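Local coordinates for CMP/dCMP-type deaminase domain-containing protein (Aspergillus oryzae RIB40, PDB 7DRY) that probably acts as the zinc-dependent deaminase of riboflavin biosynthesis, a Rib2 enzyme with the cytidine deaminase (CDA) fold, at residues Leu93-Thr98 with Lys125-Ile130; Ala30-Arg35 with Arg46-Gly51. One frame throughout, in Å; residues are numbered along the deposited sequence.

Interaction 1: Leu93-Thr98 with Lys125-Ile130; sequences LVMYVT and KGIQKI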
ATOM      1  N   LEU A  93     -10.282  -6.910  -5.868  1.00 11.98           N
ATOM      2  CA  LEU A  93      -8.875  -6.670  -5.586  1.00  9.27           C
ATOM      3  C   LEU A  93      -8.773  -5.882  -4.290  1.00 10.77           C
ATOM      4  O   LEU A  93      -9.471  -4.876  -4.104  1.00 12.71           O
ATOM      5  CB  LEU A  93      -8.235  -5.869  -6.716  1.00 11.68           C
ATOM      6  CG  LEU A  93      -8.028  -6.622  -8.026  1.00 11.96           C
ATOM      7  CD1 LEU A  93      -7.554  -5.646  -9.096  1.00 13.11           C
ATOM      8  CD2 LEU A  93      -7.002  -7.739  -7.835  1.00 13.18           C
ATOM      9  N   VAL A  94      -7.925  -6.360  -3.393  1.00 10.85           N
ATOM     10  CA  VAL A  94      -7.689  -5.738  -2.100  1.00 10.63           C
ATOM     11  C   VAL A  94      -6.187  -5.551  -1.969  1.00 11.05           C
ATOM     12  O   VAL A  94      -5.419  -6.465  -2.287  1.00 12.20           O
ATOM     13  CB  VAL A  94      -8.210  -6.649  -0.974  1.00 13.99           C
ATOM     14  CG1 VAL A  94      -7.784  -6.138   0.377  1.00 21.58           C
ATOM     15  CG2 VAL A  94      -9.729  -6.796  -1.074  1.00 15.05           C
ATOM     16  N   MET A  95      -5.761  -4.378  -1.513  1.00  9.24           N
ATOM     17  CA  MET A  95      -4.351  -4.127  -1.255  1.00  9.39           C
ATOM     18  C   MET A  95      -4.099  -3.994   0.239  1.00 11.00           C
ATOM     19  O   MET A  95      -4.768  -3.211   0.923  1.00 12.43           O
ATOM     20  CB  MET A  95      -3.850  -2.885  -1.993  1.00 11.16           C
ATOM     21  CG  MET A  95      -2.339  -2.713  -1.847  1.00 11.77           C
ATOM     22  SD  MET A  95      -1.675  -1.246  -2.653  1.00 13.98           S
ATOM     23  CE  MET A  95      -1.564  -1.836  -4.347  1.00 13.43           C
ATOM     24  N   TYR A  96      -3.154  -4.787   0.739  1.00  9.55           N
ATOM     25  CA  TYR A  96      -2.612  -4.621   2.078  1.00 10.57           C
ATOM     26  C   TYR A  96      -1.335  -3.799   1.985  1.00 10.21           C
ATOM     27  O   TYR A  96      -0.536  -3.967   1.059  1.00  9.39           O
ATOM     28  CB  TYR A  96      -2.277  -5.983   2.685  1.00  9.81           C
ATOM     29  CG  TYR A  96      -3.486  -6.820   3.007  1.00  9.22           C
ATOM     30  CD1 TYR A  96      -4.045  -7.681   2.053  1.00 10.02           C
ATOM     31  CD2 TYR A  96      -4.074  -6.768   4.268  1.00 10.26           C
ATOM     32  CE1 TYR A  96      -5.166  -8.450   2.355  1.00 13.16           C
ATOM     33  CE2 TYR A  96      -5.196  -7.527   4.574  1.00 11.00           C
ATOM     34  CZ  TYR A  96      -5.730  -8.374   3.622  1.00 11.41           C
ATOM     35  OH  TYR A  96      -6.828  -9.129   3.926  1.00 13.79           O
ATOM     36  N   VAL A  97      -1.151  -2.887   2.932  1.00  9.94           N
ATOM     37  CA  VAL A  97       0.042  -2.049   2.949  1.00 10.67           C
ATOM     38  C   VAL A  97       0.299  -1.658   4.396  1.00 10.30           C
ATOM     39  O   VAL A  97      -0.647  -1.448   5.152  1.00 11.40           O
ATOM     40  CB  VAL A  97      -0.141  -0.842   1.999  1.00 15.30           C
ATOM     41  CG1 VAL A  97      -1.376  -0.049   2.353  1.00 18.54           C
ATOM     42  CG2 VAL A  97       1.079   0.044   1.975  1.00 14.19           C
ATOM     43  N   THR A  98       1.573  -1.612   4.806  1.00 10.14           N
ATOM     44  CA  THR A  98       1.814  -1.421   6.237  1.00 10.65           C
ATOM     45  C   THR A  98       1.320  -0.056   6.703  1.00 11.87           C
ATOM     46  O   THR A  98       0.737   0.054   7.785  1.00 12.32           O
ATOM     47  CB  THR A  98       3.276  -1.659   6.631  1.00 11.10           C
ATOM     48  OG1 THR A  98       4.136  -0.774   5.905  1.00 12.27           O
ATOM     49  CG2 THR A  98       3.683  -3.108   6.386  1.00 11.00           C
ATOM     50  N   LYS A 125     -12.770  -3.014 -12.697  1.00 16.84           N
ATOM     51  CA  LYS A 125     -13.201  -2.664 -11.346  1.00 16.16           C
ATOM     52  C   LYS A 125     -12.118  -1.941 -10.554  1.00 15.34           C
ATOM     53  O   LYS A 125     -12.430  -1.094  -9.708  1.00 18.30           O
ATOM     54  CB  LYS A 125     -13.613  -3.926 -10.591  1.00 15.74           C
ATOM     55  CG  LYS A 125     -14.771  -4.630 -11.223  1.00 17.13           C
ATOM     56  CD  LYS A 125     -15.520  -5.471 -10.218  1.00 30.96           C
ATOM     57  CE  LYS A 125     -14.800  -6.761  -9.943  1.00 35.99           C
ATOM     58  NZ  LYS A 125     -15.579  -7.600  -8.983  1.00 34.89           N
ATOM     59  N   GLY A 126     -10.855  -2.286 -10.770  1.00 14.29           N
ATOM     60  CA  GLY A 126      -9.792  -1.697  -9.984  1.00 13.63           C
ATOM     61  C   GLY A 126      -9.762  -2.218  -8.549  1.00 12.58           C
ATOM     62  O   GLY A 126     -10.421  -3.188  -8.176  1.00 15.70           O
ATOM     63  N   ILE A 127      -8.961  -1.538  -7.735  1.00 12.64           N
ATOM     64  CA  ILE A 127      -8.785  -1.926  -6.339  1.00 11.00           C
ATOM     65  C   ILE A 127      -9.988  -1.455  -5.537  1.00 13.83           C
ATOM     66  O   ILE A 127     -10.354  -0.275  -5.584  1.00 17.10           O
ATOM     67  CB  ILE A 127      -7.476  -1.345  -5.789  1.00 13.06           C
ATOM     68  CG1 ILE A 127      -6.299  -1.930  -6.566  1.00 12.81           C
ATOM     69  CG2 ILE A 127      -7.333  -1.638  -4.299  1.00 14.43           C
ATOM     70  CD1 ILE A 127      -4.976  -1.234  -6.308  1.00 14.12           C
ATOM     71  N   GLN A 128     -10.622  -2.380  -4.808  1.00 11.96           N
ATOM     72  CA  GLN A 128     -11.851  -2.076  -4.087  1.00 11.78           C
ATOM     73  C   GLN A 128     -11.652  -1.769  -2.608  1.00 11.92           C
ATOM     74  O   GLN A 128     -12.517  -1.111  -2.016  1.00 15.67           O
ATOM     75  CB  GLN A 128     -12.869  -3.219  -4.239  1.00 12.51           C
ATOM     76  CG  GLN A 128     -13.590  -3.172  -5.582  1.00 17.54           C
ATOM     77  CD  GLN A 128     -14.516  -4.349  -5.816  1.00 16.93           C
ATOM     78  OE1 GLN A 128     -14.319  -5.114  -6.757  1.00 19.53           O
ATOM     79  NE2 GLN A 128     -15.541  -4.494  -4.969  1.00 20.10           N
ATOM     80  N   LYS A 129     -10.552  -2.212  -2.001  1.00 12.53           N
ATOM     81  CA  LYS A 129     -10.376  -2.017  -0.569  1.00 11.24           C
ATOM     82  C   LYS A 129      -8.890  -2.003  -0.240  1.00 10.58           C
ATOM     83  O   LYS A 129      -8.108  -2.738  -0.852  1.00 10.49           O
ATOM     84  CB  LYS A 129     -11.092  -3.119   0.229  1.00 14.40           C
ATOM     85  CG  LYS A 129     -11.067  -2.903   1.732  1.00 16.33           C
ATOM     86  CD  LYS A 129     -12.066  -3.797   2.463  1.00 17.40           C
ATOM     87  CE  LYS A 129     -12.186  -3.360   3.909  1.00 18.46           C
ATOM     88  NZ  LYS A 129     -13.285  -4.078   4.608  1.00 23.11           N
ATOM     89  N   ILE A 130      -8.521  -1.154   0.727  1.00 11.90           N
ATOM     90  CA  ILE A 130      -7.167  -1.062   1.277  1.00 11.79           C
ATOM     91  C   ILE A 130      -7.225  -1.421   2.757  1.00 12.23           C
ATOM     92  O   ILE A 130      -8.066  -0.898   3.495  1.00 13.68           O
ATOM     93  CB  ILE A 130      -6.590   0.361   1.129  1.00 11.48           C
ATOM     94  CG1 ILE A 130      -6.817   0.922  -0.280  1.00 14.10           C
ATOM     95  CG2 ILE A 130      -5.114   0.374   1.499  1.00 15.44           C
ATOM     96  CD1 ILE A 130      -6.083   0.172  -1.367  1.00 14.67           C
TER
HETATM   97  O   HOH W   1     -11.838  -5.287  -7.559  1.00 16.31           O
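The side chain of Met95 crosses that of Ile127 at a slant, and its CE touches Ile127 CD1 at 4.0 Å. CG stands anti to the backbone N (chi1 -174°), and the chain bends only at its last torsion, chi3 -81°, which turns CE to Ile127. Nearer the backbone, Met95 CB meets Ile130 CD1 at 3.8 Å. Ile130 CG2 in turn touches Val97 CG1. Met95 packs on Glu63 and Cys66 of helix 62-73, and Val97 on Glu63, while Ile130 touches Pro101. On the other face Val94 CG2 lies against Lys129 CB, the two side chains running alongside. The lysine then extends away, and NZ is hydrogen-bonded to Gln158 OE1.

Two backbone bonds join the strands. Gln128 N donates to Leu93 O (2.8 Å), and Met95 N donates to Lys129 O (2.9 Å). A water ties the start of the pair together. It accepts from Leu93 N at 2.8 Å, and donates to Gly126 O and Gln128 OE1, both 2.6 Å from the water oxygen. Gly126 has a positive phi of 72°, which favours glycine. This parallel pairing belongs to a beta-alpha-beta unit, strand 91-97, helix 112-117 and strand 127-132, in the central sheet of the CDA fold.

Interaction 2: Ala30-Arg35 with Arg46-Gly51; sequences AILVSR and RIVSTG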
ATOM      1  N   ALA A  30       3.705  -3.825   0.404  1.00  8.78           N
ATOM      2  CA  ALA A  30       2.338  -3.895  -0.093  1.00  8.82           C
ATOM      3  C   ALA A  30       2.114  -5.214  -0.815  1.00  9.94           C
ATOM      4  O   ALA A  30       2.998  -5.695  -1.534  1.00  9.38           O
ATOM      5  CB  ALA A  30       2.048  -2.755  -1.077  1.00  9.59           C
ATOM      6  N   ILE A  31       0.915  -5.779  -0.641  1.00  8.54           N
ATOM      7  CA  ILE A  31       0.522  -7.028  -1.291  1.00  8.82           C
ATOM      8  C   ILE A  31      -0.873  -6.834  -1.859  1.00 10.35           C
ATOM      9  O   ILE A  31      -1.787  -6.424  -1.138  1.00 10.08           O
ATOM     10  CB  ILE A  31       0.531  -8.214  -0.310  1.00  8.59           C
ATOM     11  CG1 ILE A  31       1.959  -8.493   0.173  1.00  9.32           C
ATOM     12  CG2 ILE A  31      -0.034  -9.472  -0.987  1.00 10.50           C
ATOM     13  CD1 ILE A  31       2.048  -9.495   1.329  1.00 11.23           C
ATOM     14  N   LEU A  32      -1.032  -7.117  -3.144  1.00  8.58           N
ATOM     15  CA  LEU A  32      -2.315  -7.001  -3.826  1.00  8.98           C
ATOM     16  C   LEU A  32      -2.906  -8.396  -3.985  1.00  9.22           C
ATOM     17  O   LEU A  32      -2.227  -9.308  -4.473  1.00 10.26           O
ATOM     18  CB  LEU A  32      -2.112  -6.344  -5.189  1.00  9.55           C
ATOM     19  CG  LEU A  32      -3.380  -6.097  -6.012  1.00  9.80           C
ATOM     20  CD1 LEU A  32      -4.318  -5.138  -5.276  1.00 12.18           C
ATOM     21  CD2 LEU A  32      -2.992  -5.549  -7.373  1.00 13.49           C
ATOM     22  N   VAL A  33      -4.157  -8.571  -3.539  1.00  9.36           N
ATOM     23  CA  VAL A  33      -4.805  -9.877  -3.436  1.00 12.27           C
ATOM     24  C   VAL A  33      -6.109  -9.853  -4.226  1.00 11.11           C
ATOM     25  O   VAL A  33      -6.829  -8.847  -4.216  1.00 10.82           O
ATOM     26  CB  VAL A  33      -5.099 -10.185  -1.951  1.00 13.01           C
ATOM     27  CG1 VAL A  33      -5.831 -11.513  -1.786  1.00 18.48           C
ATOM     28  CG2 VAL A  33      -3.797 -10.174  -1.135  1.00 15.12           C
ATOM     29  N   SER A  34      -6.424 -10.966  -4.892  1.00  9.11           N
ATOM     30  CA  SER A  34      -7.749 -11.200  -5.471  1.00 11.19           C
ATOM     31  C   SER A  34      -8.526 -12.118  -4.533  1.00 10.98           C
ATOM     32  O   SER A  34      -8.079 -13.231  -4.230  1.00 12.85           O
ATOM     33  CB  SER A  34      -7.665 -11.834  -6.859  1.00 10.29           C
ATOM     34  OG  SER A  34      -8.947 -12.285  -7.288  1.00 13.37           O
ATOM     35  N   ARG A  35      -9.685 -11.652  -4.083  1.00 11.52           N
ATOM     36  CA  ARG A  35     -10.457 -12.307  -3.037  1.00 12.27           C
ATOM     37  C   ARG A  35     -11.899 -12.469  -3.499  1.00 13.95           C
ATOM     38  O   ARG A  35     -12.472 -11.561  -4.111  1.00 13.50           O
ATOM     39  CB  ARG A  35     -10.413 -11.435  -1.767  1.00 13.35           C
ATOM     40  CG  ARG A  35     -11.327 -11.877  -0.644  1.00 14.15           C
ATOM     41  CD  ARG A  35     -10.934 -11.171   0.648  1.00 16.45           C
ATOM     42  NE  ARG A  35      -9.616 -11.601   1.100  1.00 12.84           N
ATOM     43  CZ  ARG A  35      -8.821 -10.880   1.887  1.00 14.51           C
ATOM     44  NH1 ARG A  35      -9.213  -9.686   2.325  1.00 14.75           N
ATOM     45  NH2 ARG A  35      -7.634 -11.356   2.236  1.00 14.36           N
ATOM     46  N   ARG A  46      -5.902 -15.141  -3.972  1.00 13.01           N
ATOM     47  CA  ARG A  46      -4.809 -15.281  -4.926  1.00 12.20           C
ATOM     48  C   ARG A  46      -3.949 -14.031  -4.863  1.00 13.67           C
ATOM     49  O   ARG A  46      -4.471 -12.914  -4.910  1.00 14.45           O
ATOM     50  CB  ARG A  46      -5.352 -15.447  -6.349  1.00 16.49           C
ATOM     51  CG  ARG A  46      -6.271 -16.659  -6.522  1.00 19.18           C
ATOM     52  CD  ARG A  46      -7.122 -16.544  -7.788  1.00 25.61           C
ATOM     53  NE  ARG A  46      -8.028 -17.679  -7.952  1.00 35.18           N
ATOM     54  CZ  ARG A  46      -8.992 -17.731  -8.864  1.00 37.51           C
ATOM     55  NH1 ARG A  46      -9.177 -16.712  -9.693  1.00 40.23           N
ATOM     56  NH2 ARG A  46      -9.774 -18.798  -8.946  1.00 41.45           N
ATOM     57  N   ILE A  47      -2.635 -14.211  -4.752  1.00 14.15           N
ATOM     58  CA  ILE A  47      -1.740 -13.061  -4.799  1.00 12.19           C
ATOM     59  C   ILE A  47      -1.650 -12.557  -6.230  1.00 12.08           C
ATOM     60  O   ILE A  47      -1.450 -13.336  -7.169  1.00 15.24           O
ATOM     61  CB  ILE A  47      -0.352 -13.407  -4.242  1.00 17.95           C
ATOM     62  CG1 ILE A  47      -0.470 -13.975  -2.832  1.00 21.22           C
ATOM     63  CG2 ILE A  47       0.538 -12.161  -4.235  1.00 19.41           C
ATOM     64  CD1 ILE A  47      -1.230 -13.077  -1.886  1.00 20.86           C
ATOM     65  N   VAL A  48      -1.833 -11.252  -6.401  1.00  9.96           N
ATOM     66  CA  VAL A  48      -1.774 -10.610  -7.703  1.00  9.59           C
ATOM     67  C   VAL A  48      -0.450  -9.885  -7.910  1.00  8.83           C
ATOM     68  O   VAL A  48       0.121  -9.928  -9.001  1.00  9.72           O
ATOM     69  CB  VAL A  48      -2.979  -9.657  -7.869  1.00  9.69           C
ATOM     70  CG1 VAL A  48      -2.902  -8.893  -9.202  1.00 12.15           C
ATOM     71  CG2 VAL A  48      -4.280 -10.435  -7.777  1.00 12.55           C
ATOM     72  N   SER A  49       0.051  -9.201  -6.885  1.00  8.90           N
ATOM     73  CA  SER A  49       1.359  -8.565  -6.984  1.00  8.93           C
ATOM     74  C   SER A  49       1.856  -8.234  -5.587  1.00  9.03           C
ATOM     75  O   SER A  49       1.109  -8.297  -4.610  1.00 10.23           O
ATOM     76  CB  SER A  49       1.292  -7.307  -7.849  1.00  9.00           C
ATOM     77  OG  SER A  49       2.608  -6.874  -8.179  1.00  9.59           O
ATOM     78  N   THR A  50       3.144  -7.880  -5.506  1.00  7.73           N
ATOM     79  CA  THR A  50       3.755  -7.395  -4.270  1.00  8.89           C
ATOM     80  C   THR A  50       4.701  -6.255  -4.618  1.00  8.68           C
ATOM     81  O   THR A  50       5.135  -6.125  -5.762  1.00  9.90           O
ATOM     82  CB  THR A  50       4.563  -8.482  -3.524  1.00  8.43           C
ATOM     83  OG1 THR A  50       5.778  -8.770  -4.243  1.00  9.69           O
ATOM     84  CG2 THR A  50       3.761  -9.771  -3.363  1.00  9.32           C
ATOM     85  N   GLY A  51       5.041  -5.443  -3.615  1.00  8.14           N
ATOM     86  CA  GLY A  51       6.068  -4.427  -3.811  1.00  8.27           C
ATOM     87  C   GLY A  51       6.501  -3.836  -2.489  1.00  8.60           C
ATOM     88  O   GLY A  51       5.868  -4.031  -1.449  1.00 10.66           O
TER
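Chi1 of -55° sets Ile47 CG1 beside its backbone N, and chi2 of -54° swings CD1 back to strand 29-36. There CD1 meets Ile31 CG2 and Val33 CG2, both at 3.9 Å. Chi1 of -178° holds Leu32 CG anti to its backbone N, and CD2 reaches Val48 CG1 at 3.8 Å. Ile31, Val33 and Ile47 share one face of a beta hairpin, strands 29-36 and 46-52, and Leu32 lies on the other. The hairpin forms one side of the CDA-fold sheet.

It carries a classic beta bulge. Val48 and Ser49 both face Leu32, and the register shifts by one residue. Leu32 O accepts from Val48 N, and more weakly from Ser49 N at 3.3 Å. Leu32 N donates to Ser49 O. On either side of the bulge the pairing is regular: Ala30 and Gly51 exchange two backbone bonds, and so do Ser34 and Arg46.

As the first of the two bulge residues, Val48 points its side chain toward strand 29-36. Val48 CB approaches Leu32 O to 3.5 Å, and CG2 lies 3.6 Å from Ser34 N. Val48 also touches Leu93 of strand 91-97 and Tyr70 of helix 62-73.

Leu32 points to the face covered by helix 62-73, where it meets Cys66. Ser49 OG is hydrogen-bonded to Cys66 O, which ties the edge strand to the same helix. The other face differs. Ile31 lies there alongside Thr50 and packs on Glu11 and Leu15 of helix 5-16. Back on the face of Leu32, Ser34 CB lies 3.8 Å from Val48 CG2, and Ser34 OG is hydrogen-bonded to Arg91 NE.

Overall arrangement
Interactions 1 and 2 are neighbours in one mixed sheet, their centres about 8 Å apart. Strand 91-97 of interaction 1 lies antiparallel beside strand 29-36 of interaction 2. Val94 O probably accepts a hydrogen bond from Val33 N, and Tyr96 N probably donates one to Ile31 O. Interaction 1 is the buried, parallel part. Interaction 2 is an antiparallel hairpin with an edge strand, only partly buried, and Arg46 and Ile47 are exposed. Backbone bonds are more numerous in the hairpin, while interaction 1 adds a bridging water. Both lie behind the zinc site: the side chains of Met95 and Ala30 are each about 4 Å from that of Glu63, and the zinc ion is about 8 Å from the side chain of Val97 and about 9 Å from that of Ala30.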